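Local coordinates for protein purine nucleoside phosphorylase (Schistosoma mansoni, PDB 6B7I) that catalyses the reversible phosphorolysis of purine nucleosides such as inosine and guanosine, releasing the free base and, as in its family, a ribose 1-phosphate, at residues Leu177-Glu182 with Lys278-Arg283. Numbering follows the deposited sequence.
Sequences LKIAQE and KEIITR. With CXJ ((2S)-(3,5-difluorophenyl)(hydroxy)acetic acid), chain I.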
loop_
_atom_site.group_PDB
_atom_site.type_symbol
_atom_site.label_atom_id
_atom_site.label_comp_id
_atom_site.label_asym_id
_atom_site.label_seq_id
_atom_site.Cartn_x
_atom_site.Cartn_y
_atom_site.Cartn_z
ATOM N N LEU A 177 -33.007 -2.066 -7.146
ATOM C CA LEU A 177 -33.465 -1.174 -8.202
ATOM C C LEU A 177 -34.973 -1.292 -8.408
ATOM O O LEU A 177 -35.657 -0.280 -8.596
ATOM C CB LEU A 177 -32.697 -1.460 -9.493
ATOM C CG LEU A 177 -33.162 -0.672 -10.727
ATOM C CD1 LEU A 177 -32.982 0.821 -10.522
ATOM C CD2 LEU A 177 -32.393 -1.115 -11.955
ATOM N N LYS A 178 -35.521 -2.512 -8.347
ATOM C CA LYS A 178 -36.957 -2.689 -8.537
ATOM C C LYS A 178 -37.753 -1.917 -7.489
ATOM O O LYS A 178 -38.779 -1.307 -7.806
ATOM C CB LYS A 178 -37.315 -4.180 -8.495
ATOM C CG LYS A 178 -38.783 -4.489 -8.806
ATOM C CD LYS A 178 -39.040 -5.997 -8.807
ATOM C CE LYS A 178 -40.510 -6.326 -9.071
ATOM N NZ LYS A 178 -40.694 -7.810 -9.200
ATOM N N ILE A 179 -37.288 -1.923 -6.237
ATOM C CA ILE A 179 -38.001 -1.208 -5.182
ATOM C C ILE A 179 -37.904 0.301 -5.398
ATOM O O ILE A 179 -38.875 1.032 -5.165
ATOM C CB ILE A 179 -37.473 -1.627 -3.795
ATOM C CG1 ILE A 179 -37.918 -3.061 -3.481
ATOM C CG2 ILE A 179 -38.015 -0.659 -2.699
ATOM C CD1 ILE A 179 -37.091 -3.727 -2.367
ATOM N N ALA A 180 -36.749 0.790 -5.856
ATOM C CA ALA A 180 -36.646 2.207 -6.201
ATOM C C ALA A 180 -37.653 2.591 -7.275
ATOM O O ALA A 180 -38.274 3.660 -7.205
ATOM C CB ALA A 180 -35.239 2.543 -6.676
ATOM N N GLN A 181 -37.826 1.738 -8.289
ATOM C CA GLN A 181 -38.788 2.047 -9.345
ATOM C C GLN A 181 -40.218 2.061 -8.812
ATOM O O GLN A 181 -41.020 2.919 -9.195
ATOM C CB GLN A 181 -38.644 1.031 -10.481
ATOM C CG GLN A 181 -37.320 1.065 -11.193
ATOM C CD GLN A 181 -37.080 -0.177 -12.037
ATOM O OE1 GLN A 181 -37.730 -1.195 -11.848
ATOM N NE2 GLN A 181 -36.121 -0.099 -12.951
ATOM N N GLU A 182 -40.555 1.129 -7.915
ATOM C CA GLU A 182 -41.898 1.092 -7.341
ATOM C C GLU A 182 -42.257 2.391 -6.615
ATOM O O GLU A 182 -43.432 2.781 -6.589
ATOM C CB GLU A 182 -42.016 -0.103 -6.391
ATOM C CG GLU A 182 -41.994 -1.457 -7.107
ATOM C CD GLU A 182 -41.832 -2.663 -6.180
ATOM O OE1 GLU A 182 -41.601 -2.492 -4.957
ATOM O OE2 GLU A 182 -41.936 -3.799 -6.695
ATOM N N LYS A 278 -35.658 -1.128 4.648
ATOM C CA LYS A 278 -36.702 -1.903 5.321
ATOM C C LYS A 278 -37.422 -2.812 4.324
ATOM O O LYS A 278 -37.662 -3.992 4.611
ATOM C CB LYS A 278 -37.686 -0.962 6.038
ATOM C CG LYS A 278 -38.858 -1.652 6.745
ATOM C CD LYS A 278 -39.718 -0.673 7.552
ATOM C CE LYS A 278 -40.853 -1.392 8.233
ATOM N NZ LYS A 278 -41.801 -0.437 8.869
ATOM N N GLU A 279 -37.715 -2.296 3.125
ATOM C CA GLU A 279 -38.416 -3.089 2.113
ATOM C C GLU A 279 -37.504 -4.141 1.480
ATOM O O GLU A 279 -37.962 -5.249 1.167
ATOM C CB GLU A 279 -38.988 -2.155 1.053
ATOM C CG GLU A 279 -39.804 -2.812 -0.045
ATOM C CD GLU A 279 -41.140 -3.376 0.417
ATOM O OE1 GLU A 279 -41.488 -3.237 1.607
ATOM O OE2 GLU A 279 -41.855 -3.960 -0.430
ATOM N N ILE A 280 -36.229 -3.811 1.248
ATOM C CA ILE A 280 -35.258 -4.806 0.779
ATOM C C ILE A 280 -35.207 -5.990 1.745
ATOM O O ILE A 280 -35.261 -7.157 1.331
ATOM C CB ILE A 280 -33.863 -4.165 0.617
ATOM C CG1 ILE A 280 -33.864 -3.135 -0.535
ATOM C CG2 ILE A 280 -32.771 -5.259 0.382
ATOM C CD1 ILE A 280 -32.578 -2.242 -0.639
ATOM N N ILE A 281 -35.084 -5.698 3.048
ATOM C CA ILE A 281 -35.048 -6.743 4.076
ATOM C C ILE A 281 -36.306 -7.604 4.007
ATOM O O ILE A 281 -36.240 -8.842 4.048
ATOM C CB ILE A 281 -34.877 -6.109 5.474
ATOM C CG1 ILE A 281 -33.446 -5.556 5.634
ATOM C CG2 ILE A 281 -35.178 -7.125 6.582
ATOM C CD1 ILE A 281 -33.231 -4.683 6.889
ATOM N N THR A 282 -37.471 -6.960 3.939
ATOM C CA THR A 282 -38.738 -7.695 3.908
ATOM C C THR A 282 -38.786 -8.676 2.739
ATOM O O THR A 282 -39.300 -9.795 2.879
ATOM C CB THR A 282 -39.910 -6.713 3.835
ATOM O OG1 THR A 282 -39.869 -5.809 4.944
ATOM C CG2 THR A 282 -41.234 -7.463 3.888
ATOM N N ARG A 283 -38.231 -8.288 1.585
ATOM C CA ARG A 283 -38.423 -9.013 0.338
ATOM C C ARG A 283 -37.263 -9.883 -0.129
ATOM O O ARG A 283 -37.437 -10.622 -1.106
ATOM C CB ARG A 283 -38.757 -8.021 -0.779
ATOM C CG ARG A 283 -40.280 -7.942 -0.938
ATOM C CD ARG A 283 -40.757 -6.744 -1.659
ATOM N NE ARG A 283 -40.551 -6.834 -3.090
ATOM C CZ ARG A 283 -40.778 -5.817 -3.911
ATOM N NH1 ARG A 283 -41.246 -4.676 -3.419
ATOM N NH2 ARG A 283 -40.565 -5.942 -5.215
HETATM C C7 CXJ I . -37.046 -9.411 -7.885
HETATM C C4 CXJ I . -35.182 -10.596 -6.144
HETATM C C5 CXJ I . -34.734 -9.822 -7.107
HETATM C C6 CXJ I . -35.765 -9.193 -8.023
HETATM C C3 CXJ I . -36.664 -10.889 -5.935
HETATM C C2 CXJ I . -37.540 -10.327 -6.763
HETATM C C1 CXJ I . -39.589 -9.389 -5.813
HETATM F F1 CXJ I . -35.365 -8.370 -9.032
HETATM F F CXJ I . -34.300 -11.182 -5.284
HETATM C C CXJ I . -39.035 -10.561 -6.608
HETATM O O CXJ I . -39.644 -10.593 -7.867
HETATM O O1 CXJ I . -39.609 -9.457 -4.555
HETATM O O2 CXJ I . -40.014 -8.375 -6.430
#
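Extended beyond CG, with CG on the far side from the carbonyl carbon (chi1 -69°), Glu-182 presents its carboxylate to Arg-283, whose chain bends at chi3 (76°) and reaches across from the other helix. The result is a salt-bridge network between the C-terminal ends of helices 170-182 and 259-283 of the phosphorylase fold, two helices whose local axes pass 10.3 Å apart. The guanidinium takes Glu-182 end-on, one nitrogen to each oxygen. NH1 of Arg-283 meets OE1 of Glu-182 at 2.7 Å, almost straight and on the syn lone pair, whereas its NH2 lies 2.9 Å from OE2 of Glu-182, syn again but tilted out of the carboxylate plane. A second carboxylate joins from within helix 259-283: OE2 of Glu-279 offers its anti lone pair to NH1 of Arg-283 at 3.1 Å, so this one nitrogen is shared between two acids. Next to these charges the helices meet through aliphatic groups. CG1 of Ile-179 lies over one guanidinium face, offset toward its rim, while CD1 of the same residue packs 3.8 Å from CG1 of Ile-280 and also touches CG of Glu-279.

The remaining edge of the guanidinium holds the bound difluoromandelate. NE and NH2 of Arg-283 donate to O1 and O2 of the ligand carboxylate, and with the two acids these bonds fix the rotation of the guanidinium in its plane. The extended Lys-178 crosses Arg-283 at about a right angle and brings a second positive charge to the same carboxylate, whose negative charge probably balances the two. O2 of the ligand is thereby gripped by both NH2 of Arg-283 at 2.8 Å and NZ of Lys-178 at 2.9 Å.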